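Long-range contacts in disulfide bond forming protein (DsbF) (PDB 3IOS), which probably oxidises reduced, unfolded secreted proteins to form their disulfide bonds, as an extracellular thioredoxin-fold oxidoreductase: residues Leu44-Pro49 with Gln116-Phe121; Pro59-Val64 with Asp138-Arg143; Thr72-Ala77 with Thr96-Ala101. All coordinates share one frame; numbering follows the deposited sequence.

Interaction 1: residues Leu44-Pro49 with Gln116-Phe121; sequences LWFWAP and QPAYAF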
ATOM      1  N   LEU A  44      -1.994   2.486  -2.154  1.00 11.42           N
ATOM      2  CA  LEU A  44      -0.927   1.517  -1.963  1.00 12.87           C
ATOM      3  C   LEU A  44       0.085   2.174  -1.040  1.00 11.90           C
ATOM      4  O   LEU A  44       0.559   3.283  -1.294  1.00 14.23           O
ATOM      5  CB  LEU A  44      -0.277   1.134  -3.298  1.00 13.03           C
ATOM      6  CG  LEU A  44      -1.203   0.308  -4.200  1.00 14.83           C
ATOM      7  CD1 LEU A  44      -1.743   1.198  -5.312  1.00 17.68           C
ATOM      8  CD2 LEU A  44      -0.454  -0.878  -4.786  1.00 16.37           C
ATOM      9  N   TRP A  45       0.392   1.491   0.055  1.00 10.85           N
ATOM     10  CA  TRP A  45       1.327   1.989   1.042  1.00 11.76           C
ATOM     11  C   TRP A  45       2.592   1.139   0.993  1.00 12.60           C
ATOM     12  O   TRP A  45       2.564  -0.050   1.318  1.00 12.21           O
ATOM     13  CB  TRP A  45       0.657   1.923   2.416  1.00 12.90           C
ATOM     14  CG  TRP A  45       1.554   2.101   3.584  1.00 12.77           C
ATOM     15  CD1 TRP A  45       2.475   3.089   3.772  1.00 14.51           C
ATOM     16  CD2 TRP A  45       1.590   1.289   4.761  1.00 12.84           C
ATOM     17  NE1 TRP A  45       3.082   2.944   4.992  1.00 15.37           N
ATOM     18  CE2 TRP A  45       2.557   1.847   5.622  1.00 15.26           C
ATOM     19  CE3 TRP A  45       0.893   0.146   5.175  1.00 14.64           C
ATOM     20  CZ2 TRP A  45       2.853   1.296   6.878  1.00 15.11           C
ATOM     21  CZ3 TRP A  45       1.189  -0.402   6.427  1.00 16.61           C
ATOM     22  CH2 TRP A  45       2.160   0.177   7.261  1.00 17.04           C
ATOM     23  N   PHE A  46       3.695   1.760   0.584  1.00 11.67           N
ATOM     24  CA  PHE A  46       4.968   1.056   0.464  1.00 12.93           C
ATOM     25  C   PHE A  46       5.735   1.152   1.768  1.00 12.10           C
ATOM     26  O   PHE A  46       6.036   2.249   2.247  1.00 14.15           O
ATOM     27  CB  PHE A  46       5.776   1.652  -0.690  1.00 13.92           C
ATOM     28  CG  PHE A  46       5.045   1.627  -2.004  1.00 14.35           C
ATOM     29  CD1 PHE A  46       4.041   2.554  -2.281  1.00 13.76           C
ATOM     30  CD2 PHE A  46       5.329   0.644  -2.949  1.00 14.26           C
ATOM     31  CE1 PHE A  46       3.333   2.499  -3.480  1.00 13.36           C
ATOM     32  CE2 PHE A  46       4.624   0.583  -4.149  1.00 16.87           C
ATOM     33  CZ  PHE A  46       3.624   1.513  -4.413  1.00 15.54           C
ATOM     34  N   TRP A  47       6.039  -0.004   2.349  1.00 11.84           N
ATOM     35  CA  TRP A  47       6.747  -0.050   3.624  1.00 11.93           C
ATOM     36  C   TRP A  47       7.825  -1.122   3.692  1.00 12.82           C
ATOM     37  O   TRP A  47       7.864  -2.034   2.866  1.00 13.48           O
ATOM     38  CB  TRP A  47       5.752  -0.265   4.784  1.00 12.45           C
ATOM     39  CG  TRP A  47       4.908  -1.529   4.724  1.00 12.33           C
ATOM     40  CD1 TRP A  47       3.694  -1.682   4.116  1.00 10.18           C
ATOM     41  CD2 TRP A  47       5.208  -2.789   5.339  1.00 11.52           C
ATOM     42  NE1 TRP A  47       3.212  -2.958   4.325  1.00 12.11           N
ATOM     43  CE2 TRP A  47       4.119  -3.656   5.078  1.00 11.21           C
ATOM     44  CE3 TRP A  47       6.282  -3.265   6.102  1.00 12.66           C
ATOM     45  CZ2 TRP A  47       4.082  -4.974   5.533  1.00 14.74           C
ATOM     46  CZ3 TRP A  47       6.245  -4.582   6.558  1.00 13.94           C
ATOM     47  CH2 TRP A  47       5.149  -5.417   6.278  1.00 14.31           C
ATOM     48  N   ALA A  48       8.711  -0.977   4.672  1.00 12.55           N
ATOM     49  CA  ALA A  48       9.791  -1.935   4.924  1.00 15.63           C
ATOM     50  C   ALA A  48       9.660  -2.220   6.419  1.00 15.16           C
ATOM     51  O   ALA A  48       9.471  -1.303   7.212  1.00 13.43           O
ATOM     52  CB  ALA A  48      11.152  -1.313   4.607  1.00 13.84           C
ATOM     53  N   PRO A  49       9.766  -3.494   6.823  1.00 15.93           N
ATOM     54  CA  PRO A  49       9.640  -3.890   8.230  1.00 15.70           C
ATOM     55  C   PRO A  49      10.570  -3.199   9.221  1.00 16.07           C
ATOM     56  O   PRO A  49      10.187  -2.941  10.363  1.00 16.95           O
ATOM     57  CB  PRO A  49       9.893  -5.402   8.194  1.00 18.11           C
ATOM     58  CG  PRO A  49       9.596  -5.790   6.785  1.00 20.32           C
ATOM     59  CD  PRO A  49      10.140  -4.648   5.990  1.00 15.80           C
ATOM     60  N   GLN A 116      11.158   3.930   1.158  1.00 27.46           N
ATOM     61  CA  GLN A 116       9.933   4.023   1.931  1.00 26.06           C
ATOM     62  C   GLN A 116      10.110   5.123   2.971  1.00 25.92           C
ATOM     63  O   GLN A 116      11.232   5.498   3.306  1.00 28.34           O
ATOM     64  CB  GLN A 116       9.640   2.696   2.635  1.00 24.90           C
ATOM     65  CG  GLN A 116      10.530   2.406   3.832  1.00 25.10           C
ATOM     66  CD  GLN A 116      12.004   2.483   3.496  1.00 26.81           C
ATOM     67  OE1 GLN A 116      12.437   1.996   2.451  1.00 27.10           O
ATOM     68  NE2 GLN A 116      12.784   3.089   4.383  1.00 27.74           N
ATOM     69  N   PRO A 117       8.997   5.664   3.480  1.00 24.80           N
ATOM     70  CA  PRO A 117       7.660   5.237   3.072  1.00 23.21           C
ATOM     71  C   PRO A 117       7.200   5.991   1.832  1.00 20.83           C
ATOM     72  O   PRO A 117       7.764   7.028   1.475  1.00 18.59           O
ATOM     73  CB  PRO A 117       6.814   5.568   4.293  1.00 25.73           C
ATOM     74  CG  PRO A 117       7.439   6.842   4.763  1.00 25.87           C
ATOM     75  CD  PRO A 117       8.928   6.560   4.650  1.00 26.68           C
ATOM     76  N   ALA A 118       6.186   5.449   1.169  1.00 17.47           N
ATOM     77  CA  ALA A 118       5.619   6.081  -0.011  1.00 17.13           C
ATOM     78  C   ALA A 118       4.165   5.653  -0.102  1.00 16.40           C
ATOM     79  O   ALA A 118       3.766   4.637   0.478  1.00 15.26           O
ATOM     80  CB  ALA A 118       6.373   5.663  -1.266  1.00 16.79           C
ATOM     81  N   TYR A 119       3.379   6.442  -0.824  1.00 14.30           N
ATOM     82  CA  TYR A 119       1.960   6.167  -0.996  1.00 13.87           C
ATOM     83  C   TYR A 119       1.562   6.368  -2.449  1.00 16.55           C
ATOM     84  O   TYR A 119       1.993   7.330  -3.085  1.00 18.74           O
ATOM     85  CB  TYR A 119       1.135   7.125  -0.128  1.00 14.31           C
ATOM     86  CG  TYR A 119       1.326   6.942   1.352  1.00 14.63           C
ATOM     87  CD1 TYR A 119       0.436   6.170   2.094  1.00 14.96           C
ATOM     88  CD2 TYR A 119       2.419   7.508   2.009  1.00 16.17           C
ATOM     89  CE1 TYR A 119       0.625   5.961   3.453  1.00 17.32           C
ATOM     90  CE2 TYR A 119       2.621   7.302   3.371  1.00 16.17           C
ATOM     91  CZ  TYR A 119       1.717   6.526   4.084  1.00 17.73           C
ATOM     92  OH  TYR A 119       1.902   6.311   5.430  1.00 22.06           O
ATOM     93  N   ALA A 120       0.760   5.457  -2.986  1.00 12.28           N
ATOM     94  CA  ALA A 120       0.283   5.612  -4.352  1.00 13.31           C
ATOM     95  C   ALA A 120      -1.227   5.739  -4.251  1.00 15.10           C
ATOM     96  O   ALA A 120      -1.896   4.847  -3.730  1.00 15.63           O
ATOM     97  CB  ALA A 120       0.662   4.413  -5.203  1.00 15.60           C
ATOM     98  N   PHE A 121      -1.760   6.862  -4.721  1.00 14.66           N
ATOM     99  CA  PHE A 121      -3.199   7.081  -4.671  1.00 14.64           C
ATOM    100  C   PHE A 121      -3.796   6.816  -6.039  1.00 16.28           C
ATOM    101  O   PHE A 121      -3.365   7.382  -7.042  1.00 17.30           O
ATOM    102  CB  PHE A 121      -3.503   8.508  -4.193  1.00 14.41           C
ATOM    103  CG  PHE A 121      -2.985   8.793  -2.807  1.00 14.22           C
ATOM    104  CD1 PHE A 121      -1.684   9.249  -2.613  1.00 16.44           C
ATOM    105  CD2 PHE A 121      -3.773   8.526  -1.691  1.00 15.16           C
ATOM    106  CE1 PHE A 121      -1.175   9.431  -1.326  1.00 15.58           C
ATOM    107  CE2 PHE A 121      -3.270   8.705  -0.402  1.00 14.78           C
ATOM    108  CZ  PHE A 121      -1.967   9.158  -0.221  1.00 15.74           C
TER
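Leu44 and Ala120 face each other as an antiparallel hydrogen-bonded pair. Their two backbone bonds are both 2.8 Å, Leu44 N to Ala120 O and Ala120 N to Leu44 O. The strands run at 164° to each other. Trp45 and Tyr119 form the non-hydrogen-bonded pair that follows. Phe46 and Ala118 are again hydrogen-bonded: Phe46 N reaches Ala118 O at 2.9 Å, while the return bond from Ala118 N to Phe46 O is weak. Beyond it the chain turns at a cis peptide between Gln116 and Pro117.

Trp45 and Tyr119 lie side by side on one face of the sheet. The five-membered ring of Trp45 and the Tyr119 ring are 21° apart but slid, so they barely overlap. Trp45 CD1 comes within 3.4 Å of Tyr119 CE1. Tyr119 OH is hydrogen-bonded to Glu57 of helix 52-67. Leu44, Phe46, Ala118 and Ala120 occupy the other face. Phe46 CG stands beside its own backbone N (chi1 -57°), and the ring edge runs along the neighbouring strand. Phe46 CE1 meets the methyl of Ala120 at 3.7 Å. At the loop end, Gln116 CG touches Ala48 CB at 3.8 Å.

Gln116 also touches Cys51 and Cys54, the redox-active pair, here in mixed oxidised and reduced forms. A cis-proline loop beside a CxxC is characteristic of thioredoxin-family oxidoreductases; this contact pairs the strand leading to the CxxC with that following the cis-proline.

Interaction 2: residues Pro59-Val64 with Asp138-Arg143; sequences PVVGQV and DELTRR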
ATOM      1  N   PRO A  59      -0.033   2.354  12.479  1.00 19.46           N
ATOM      2  CA  PRO A  59      -1.336   2.512  13.142  1.00 21.05           C
ATOM      3  C   PRO A  59      -2.219   3.564  12.475  1.00 21.11           C
ATOM      4  O   PRO A  59      -3.448   3.471  12.503  1.00 20.36           O
ATOM      5  CB  PRO A  59      -0.953   2.879  14.575  1.00 21.51           C
ATOM      6  CG  PRO A  59       0.357   3.584  14.406  1.00 23.34           C
ATOM      7  CD  PRO A  59       1.065   2.715  13.391  1.00 21.14           C
ATOM      8  N   VAL A  60      -1.584   4.560  11.867  1.00 18.67           N
ATOM      9  CA  VAL A  60      -2.311   5.617  11.176  1.00 19.03           C
ATOM     10  C   VAL A  60      -2.936   5.069   9.897  1.00 18.51           C
ATOM     11  O   VAL A  60      -4.103   5.328   9.599  1.00 17.09           O
ATOM     12  CB  VAL A  60      -1.375   6.777  10.809  1.00 20.93           C
ATOM     13  CG1 VAL A  60      -2.113   7.793   9.962  1.00 19.91           C
ATOM     14  CG2 VAL A  60      -0.837   7.423  12.075  1.00 21.35           C
ATOM     15  N   VAL A  61      -2.159   4.315   9.131  1.00 15.12           N
ATOM     16  CA  VAL A  61      -2.692   3.754   7.902  1.00 15.68           C
ATOM     17  C   VAL A  61      -3.818   2.787   8.255  1.00 14.50           C
ATOM     18  O   VAL A  61      -4.845   2.749   7.584  1.00 15.80           O
ATOM     19  CB  VAL A  61      -1.608   3.004   7.100  1.00 13.94           C
ATOM     20  CG1 VAL A  61      -2.217   2.436   5.825  1.00 16.20           C
ATOM     21  CG2 VAL A  61      -0.468   3.958   6.748  1.00 14.84           C
ATOM     22  N   GLY A  62      -3.626   2.012   9.317  1.00 15.54           N
ATOM     23  CA  GLY A  62      -4.653   1.068   9.720  1.00 17.09           C
ATOM     24  C   GLY A  62      -5.944   1.764  10.106  1.00 18.12           C
ATOM     25  O   GLY A  62      -7.035   1.312   9.760  1.00 18.58           O
ATOM     26  N   GLN A  63      -5.820   2.875  10.818  1.00 18.03           N
ATOM     27  CA  GLN A  63      -6.992   3.627  11.249  1.00 20.54           C
ATOM     28  C   GLN A  63      -7.746   4.198  10.053  1.00 19.08           C
ATOM     29  O   GLN A  63      -8.970   4.084   9.969  1.00 18.45           O
ATOM     30  CB  GLN A  63      -6.567   4.750  12.196  1.00 24.68           C
ATOM     31  CG  GLN A  63      -7.719   5.444  12.907  1.00 32.04           C
ATOM     32  CD  GLN A  63      -7.243   6.382  14.003  1.00 36.79           C
ATOM     33  OE1 GLN A  63      -8.048   7.023  14.682  1.00 39.66           O
ATOM     34  NE2 GLN A  63      -5.928   6.467  14.181  1.00 38.59           N
ATOM     35  N   VAL A  64      -7.024   4.813   9.121  1.00 15.89           N
ATOM     36  CA  VAL A  64      -7.672   5.387   7.948  1.00 15.79           C
ATOM     37  C   VAL A  64      -8.315   4.293   7.091  1.00 15.40           C
ATOM     38  O   VAL A  64      -9.405   4.481   6.551  1.00 15.73           O
ATOM     39  CB  VAL A  64      -6.667   6.222   7.103  1.00 15.58           C
ATOM     40  CG1 VAL A  64      -7.349   6.781   5.864  1.00 16.61           C
ATOM     41  CG2 VAL A  64      -6.129   7.376   7.944  1.00 17.51           C
ATOM     42  N   ASP A 138      -4.195  13.267   9.063  1.00 17.74           N
ATOM     43  CA  ASP A 138      -5.058  14.235   8.403  1.00 18.15           C
ATOM     44  C   ASP A 138      -4.825  14.286   6.901  1.00 15.74           C
ATOM     45  O   ASP A 138      -5.778  14.319   6.123  1.00 14.84           O
ATOM     46  CB  ASP A 138      -4.870  15.639   9.001  1.00 20.96           C
ATOM     47  CG  ASP A 138      -5.433  15.753  10.406  1.00 25.94           C
ATOM     48  OD1 ASP A 138      -6.475  15.124  10.677  1.00 26.78           O
ATOM     49  OD2 ASP A 138      -4.848  16.484  11.234  1.00 28.93           O
ATOM     50  N   GLU A 139      -3.564  14.293   6.474  1.00 13.68           N
ATOM     51  CA  GLU A 139      -3.314  14.335   5.048  1.00 13.89           C
ATOM     52  C   GLU A 139      -3.802  13.071   4.351  1.00 12.29           C
ATOM     53  O   GLU A 139      -4.392  13.144   3.276  1.00 12.27           O
ATOM     54  CB  GLU A 139      -1.825  14.539   4.730  1.00 13.94           C
ATOM     55  CG  GLU A 139      -1.622  14.736   3.232  1.00 16.14           C
ATOM     56  CD  GLU A 139      -0.182  14.980   2.817  1.00 18.68           C
ATOM     57  OE1 GLU A 139       0.675  15.197   3.692  1.00 19.91           O
ATOM     58  OE2 GLU A 139       0.076  14.961   1.597  1.00 22.38           O
ATOM     59  N   LEU A 140      -3.553  11.914   4.956  1.00 13.06           N
ATOM     60  CA  LEU A 140      -3.978  10.652   4.355  1.00 13.14           C
ATOM     61  C   LEU A 140      -5.500  10.649   4.243  1.00 12.15           C
ATOM     62  O   LEU A 140      -6.058  10.282   3.208  1.00 13.69           O
ATOM     63  CB  LEU A 140      -3.496   9.472   5.208  1.00 12.05           C
ATOM     64  CG  LEU A 140      -3.784   8.061   4.677  1.00 12.60           C
ATOM     65  CD1 LEU A 140      -3.251   7.902   3.256  1.00 14.84           C
ATOM     66  CD2 LEU A 140      -3.137   7.043   5.613  1.00 12.32           C
ATOM     67  N   THR A 141      -6.168  11.096   5.301  1.00 13.93           N
ATOM     68  CA  THR A 141      -7.628  11.154   5.310  1.00 13.86           C
ATOM     69  C   THR A 141      -8.123  12.056   4.183  1.00 14.30           C
ATOM     70  O   THR A 141      -9.023  11.691   3.426  1.00 14.40           O
ATOM     71  CB  THR A 141      -8.142  11.699   6.656  1.00 14.55           C
ATOM     72  OG1 THR A 141      -7.746  10.816   7.710  1.00 16.30           O
ATOM     73  CG2 THR A 141      -9.670  11.829   6.645  1.00 15.83           C
ATOM     74  N   ARG A 142      -7.530  13.242   4.067  1.00 12.85           N
ATOM     75  CA  ARG A 142      -7.930  14.172   3.016  1.00 14.14           C
ATOM     76  C   ARG A 142      -7.644  13.646   1.608  1.00 14.51           C
ATOM     77  O   ARG A 142      -8.444  13.843   0.695  1.00 16.10           O
ATOM     78  CB  ARG A 142      -7.246  15.522   3.241  1.00 15.16           C
ATOM     79  CG  ARG A 142      -7.785  16.260   4.458  1.00 16.41           C
ATOM     80  CD  ARG A 142      -6.846  17.366   4.905  1.00 18.47           C
ATOM     81  NE  ARG A 142      -7.301  17.971   6.153  1.00 21.04           N
ATOM     82  CZ  ARG A 142      -6.505  18.588   7.016  1.00 19.67           C
ATOM     83  NH1 ARG A 142      -7.010  19.112   8.128  1.00 21.10           N
ATOM     84  NH2 ARG A 142      -5.201  18.671   6.776  1.00 18.41           N
ATOM     85  N   ARG A 143      -6.509  12.975   1.419  1.00 14.66           N
ATOM     86  CA  ARG A 143      -6.196  12.435   0.100  1.00 14.35           C
ATOM     87  C   ARG A 143      -7.151  11.293  -0.252  1.00 14.26           C
ATOM     88  O   ARG A 143      -7.626  11.188  -1.383  1.00 16.71           O
ATOM     89  CB  ARG A 143      -4.747  11.953   0.048  1.00 15.41           C
ATOM     90  CG  ARG A 143      -3.744  13.087  -0.096  1.00 20.48           C
ATOM     91  CD  ARG A 143      -2.345  12.541  -0.282  1.00 23.00           C
ATOM     92  NE  ARG A 143      -1.343  13.597  -0.375  1.00 24.03           N
ATOM     93  CZ  ARG A 143      -0.985  14.204  -1.504  1.00 25.02           C
ATOM     94  NH1 ARG A 143      -0.061  15.152  -1.474  1.00 25.70           N
ATOM     95  NH2 ARG A 143      -1.536  13.860  -2.662  1.00 24.62           N
TER
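Val64 overlaps the end of Leu140, and the two side chains cross obliquely. Val64 CG2 lies 3.8 Å from Leu140 CD2. The other methyl, Val64 CG1, rests against the branch point, 4.0 Å from Leu140 CG. Leu140 is thus touched by both branches of the valine. Its CG is anti to the backbone N (chi1 -176°), which carries CD2 toward helix 52-67, while CD1 turns to Phe121 of the sheet.

Leu140 CD2 also reaches the turn before. It sits 4.0 Å from Val61 CA and 4.2 Å from Val61 CG2. One leucine methyl therefore lies between Val61 and Val64, residues one helical turn apart. Val60 adds a marginal contact through its carbonyl oxygen. Thr141 meets the Val64 methyl that touches Leu140 CD2: Thr141 OG1 is 3.8 Å from Val64 CG2. This hydroxyl is hydrogen-bonded to the carbonyl of Gln137, one turn back; against the Val64 methyl it makes a van der Waals contact.

No hydrogen bond crosses between the segments. Their axes are 10.1 Å apart at closest and 33° from parallel, so the helices meet through side chains, with one Leu140 methyl reaching the backbone of Val61. On a different side of helix 137-147, Arg143 makes a salt bridge to Glu139, side-on through NE and NH1, both to OE2. The shorter bond, from Arg143 NE to Glu139 OE2, is 2.8 Å.

Both helices lie on one face of the central sheet. Val61 and Val64 rest on Phe73 of strand 72-77, and Val61 also touches Tyr119 of strand 118-122.

Interaction 3: residues Thr72-Ala77 with Thr96-Ala101; sequences TFVGVA and TFTQLA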
ATOM      1  N   THR A  72      -9.799   0.654  -1.229  1.00 16.03           N
ATOM      2  CA  THR A  72      -9.030  -0.563  -1.093  1.00 14.92           C
ATOM      3  C   THR A  72      -7.602  -0.187  -0.725  1.00 14.17           C
ATOM      4  O   THR A  72      -6.908   0.458  -1.512  1.00 15.07           O
ATOM      5  CB  THR A  72      -9.039  -1.378  -2.409  1.00 15.41           C
ATOM      6  OG1 THR A  72     -10.380  -1.798  -2.703  1.00 16.97           O
ATOM      7  CG2 THR A  72      -8.148  -2.609  -2.294  1.00 15.44           C
ATOM      8  N   PHE A  73      -7.187  -0.545   0.484  1.00 13.45           N
ATOM      9  CA  PHE A  73      -5.821  -0.266   0.915  1.00 12.95           C
ATOM     10  C   PHE A  73      -4.978  -1.496   0.640  1.00 13.62           C
ATOM     11  O   PHE A  73      -5.418  -2.628   0.871  1.00 13.56           O
ATOM     12  CB  PHE A  73      -5.757   0.072   2.405  1.00 14.76           C
ATOM     13  CG  PHE A  73      -6.011   1.514   2.707  1.00 16.96           C
ATOM     14  CD1 PHE A  73      -7.283   2.057   2.560  1.00 18.51           C
ATOM     15  CD2 PHE A  73      -4.970   2.340   3.123  1.00 18.60           C
ATOM     16  CE1 PHE A  73      -7.516   3.407   2.825  1.00 18.84           C
ATOM     17  CE2 PHE A  73      -5.197   3.686   3.390  1.00 19.44           C
ATOM     18  CZ  PHE A  73      -6.472   4.218   3.241  1.00 19.53           C
ATOM     19  N   VAL A  74      -3.771  -1.276   0.128  1.00 11.26           N
ATOM     20  CA  VAL A  74      -2.865  -2.371  -0.168  1.00 12.81           C
ATOM     21  C   VAL A  74      -1.476  -2.025   0.334  1.00 12.95           C
ATOM     22  O   VAL A  74      -0.865  -1.054  -0.123  1.00 14.21           O
ATOM     23  CB  VAL A  74      -2.771  -2.643  -1.688  1.00 13.51           C
ATOM     24  CG1 VAL A  74      -1.848  -3.836  -1.953  1.00 15.22           C
ATOM     25  CG2 VAL A  74      -4.146  -2.904  -2.262  1.00 14.24           C
ATOM     26  N   GLY A  75      -0.988  -2.805   1.291  1.00 12.84           N
ATOM     27  CA  GLY A  75       0.349  -2.580   1.802  1.00 12.98           C
ATOM     28  C   GLY A  75       1.291  -3.284   0.847  1.00 11.91           C
ATOM     29  O   GLY A  75       0.951  -4.351   0.334  1.00 12.85           O
ATOM     30  N   VAL A  76       2.442  -2.684   0.573  1.00 10.57           N
ATOM     31  CA  VAL A  76       3.419  -3.284  -0.332  1.00 12.95           C
ATOM     32  C   VAL A  76       4.752  -3.324   0.405  1.00 12.57           C
ATOM     33  O   VAL A  76       5.503  -2.357   0.397  1.00 11.57           O
ATOM     34  CB  VAL A  76       3.571  -2.454  -1.631  1.00 13.92           C
ATOM     35  CG1 VAL A  76       4.442  -3.214  -2.632  1.00 15.29           C
ATOM     36  CG2 VAL A  76       2.189  -2.162  -2.231  1.00 14.18           C
ATOM     37  N   ALA A  77       5.029  -4.453   1.049  1.00 14.25           N
ATOM     38  CA  ALA A  77       6.253  -4.619   1.822  1.00 14.57           C
ATOM     39  C   ALA A  77       7.436  -4.983   0.946  1.00 15.81           C
ATOM     40  O   ALA A  77       7.337  -5.848   0.079  1.00 17.54           O
ATOM     41  CB  ALA A  77       6.053  -5.681   2.885  1.00 14.61           C
ATOM     42  N   THR A  96      -5.850  -5.956   8.723  1.00 29.97           N
ATOM     43  CA  THR A  96      -7.193  -5.809   8.170  1.00 29.51           C
ATOM     44  C   THR A  96      -7.232  -5.555   6.657  1.00 28.21           C
ATOM     45  O   THR A  96      -8.279  -5.717   6.024  1.00 27.82           O
ATOM     46  CB  THR A  96      -7.951  -4.666   8.886  1.00 31.64           C
ATOM     47  OG1 THR A  96      -7.959  -4.919  10.297  1.00 36.90           O
ATOM     48  CG2 THR A  96      -9.385  -4.576   8.396  1.00 34.28           C
ATOM     49  N   PHE A  97      -6.114  -5.140   6.071  1.00 22.23           N
ATOM     50  CA  PHE A  97      -6.100  -4.916   4.631  1.00 20.17           C
ATOM     51  C   PHE A  97      -4.985  -5.709   3.963  1.00 18.11           C
ATOM     52  O   PHE A  97      -4.043  -6.161   4.620  1.00 18.69           O
ATOM     53  CB  PHE A  97      -6.015  -3.411   4.302  1.00 19.45           C
ATOM     54  CG  PHE A  97      -4.791  -2.717   4.836  1.00 18.01           C
ATOM     55  CD1 PHE A  97      -3.631  -2.630   4.068  1.00 16.42           C
ATOM     56  CD2 PHE A  97      -4.813  -2.107   6.086  1.00 17.19           C
ATOM     57  CE1 PHE A  97      -2.519  -1.942   4.536  1.00 18.22           C
ATOM     58  CE2 PHE A  97      -3.702  -1.416   6.563  1.00 19.61           C
ATOM     59  CZ  PHE A  97      -2.551  -1.332   5.787  1.00 19.29           C
ATOM     60  N   THR A  98      -5.115  -5.900   2.657  1.00 17.84           N
ATOM     61  CA  THR A  98      -4.149  -6.667   1.882  1.00 17.18           C
ATOM     62  C   THR A  98      -2.701  -6.224   2.044  1.00 17.42           C
ATOM     63  O   THR A  98      -2.396  -5.035   1.972  1.00 17.30           O
ATOM     64  CB  THR A  98      -4.488  -6.617   0.376  1.00 18.98           C
ATOM     65  OG1 THR A  98      -5.832  -7.068   0.171  1.00 22.73           O
ATOM     66  CG2 THR A  98      -3.535  -7.502  -0.417  1.00 20.67           C
ATOM     67  N   GLN A  99      -1.812  -7.194   2.257  1.00 14.78           N
ATOM     68  CA  GLN A  99      -0.383  -6.917   2.385  1.00 14.30           C
ATOM     69  C   GLN A  99       0.365  -7.739   1.328  1.00 15.47           C
ATOM     70  O   GLN A  99       0.243  -8.962   1.290  1.00 18.48           O
ATOM     71  CB  GLN A  99       0.127  -7.311   3.776  1.00 15.10           C
ATOM     72  CG  GLN A  99      -0.475  -6.532   4.931  1.00 16.01           C
ATOM     73  CD  GLN A  99      -0.126  -5.065   4.894  1.00 14.64           C
ATOM     74  OE1 GLN A  99       0.820  -4.651   4.215  1.00 14.49           O
ATOM     75  NE2 GLN A  99      -0.883  -4.262   5.634  1.00 18.07           N
ATOM     76  N   LEU A 100       1.128  -7.069   0.468  1.00 14.24           N
ATOM     77  CA  LEU A 100       1.893  -7.764  -0.567  1.00 16.06           C
ATOM     78  C   LEU A 100       3.343  -7.946  -0.147  1.00 17.15           C
ATOM     79  O   LEU A 100       3.978  -7.018   0.358  1.00 16.61           O
ATOM     80  CB  LEU A 100       1.868  -6.982  -1.883  1.00 16.65           C
ATOM     81  CG  LEU A 100       0.492  -6.587  -2.412  1.00 15.48           C
ATOM     82  CD1 LEU A 100       0.651  -5.904  -3.756  1.00 15.49           C
ATOM     83  CD2 LEU A 100      -0.387  -7.813  -2.527  1.00 17.06           C
ATOM     84  N   ALA A 101       3.870  -9.148  -0.364  1.00 17.17           N
ATOM     85  CA  ALA A 101       5.263  -9.436  -0.027  1.00 18.72           C
ATOM     86  C   ALA A 101       6.080  -9.244  -1.302  1.00 19.19           C
ATOM     87  O   ALA A 101       6.289 -10.191  -2.063  1.00 22.16           O
ATOM     88  CB  ALA A 101       5.393 -10.865   0.481  1.00 19.76           C
TER
HETATM   89  O   HOH W   1      -7.319  -4.554   1.054  1.00 21.62           O
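Phe97 lays one face of its ring against Phe73. The bump is Phe73 CB, 4.2 Å from the centroid of the Phe97 ring and 27° off the ring normal, a CH-pi contact. Phe97 CG lies between its backbone N and carbonyl carbon (chi1 60°), which turns the ring back over the neighbouring strand. The ring edge then runs on to Gly75, with Phe97 CE1 3.7 Å from Gly75 N.

Gly75 is the hollow of this face. Gln99, whose chain is bent, folds its amide over it, and Gln99 OE1 comes to 3.2 Å from Gly75 CA. Gly75, having no side chain, takes that oxygen close over its CA. Gln99 is held in place from outside: its NE2 bonds to the carbonyl of Val94, and its OE1 accepts from Trp47 NE1.

On the opposite face Leu100 is the bump. Leu100 CG sits 3.6 Å from Val74 CG1, and its CD1 makes a looser contact with Val76 CG2.

The backbones are parallel strands, 24° apart. Gly75 N donates to Thr98 O and Gly75 O accepts from Leu100 N, both at 2.7 Å. Ala77 N to Leu100 O follows at 2.9 Å. Near Phe73 the strands spread. There a water bridges the gap, donating to Phe73 O and accepting from Thr98 N.

Strand 98-101 lies at one border of the five-stranded sheet, and strand 72-77 separates it from strand 42-47. Helix 82-91 links the two strands as a beta-alpha-beta crossover. Phe97 packs against Val61 and Ala65 of helix 52-67.

Interactions 1 and 3 belong to the same mixed sheet, their centres about 10 Å apart. Strand 42-47 of interaction 1 neighbours strand 72-77 of interaction 3, and backbone bonds between Trp45 and both Val74 and Val76 probably join them. Interaction 2 lies about 13 Å from interaction 1 and 14 Å from interaction 3, centre to centre. Its helices pack onto one face of that sheet through Val61, Val64, Leu140 and Arg143. Along the chain interaction 3 is nested within the loops closed by the other two, while interactions 1 and 2 alternate. Together they tie sheet and helices into one thioredoxin fold, whose CxxC lies at the start of helix 52-67.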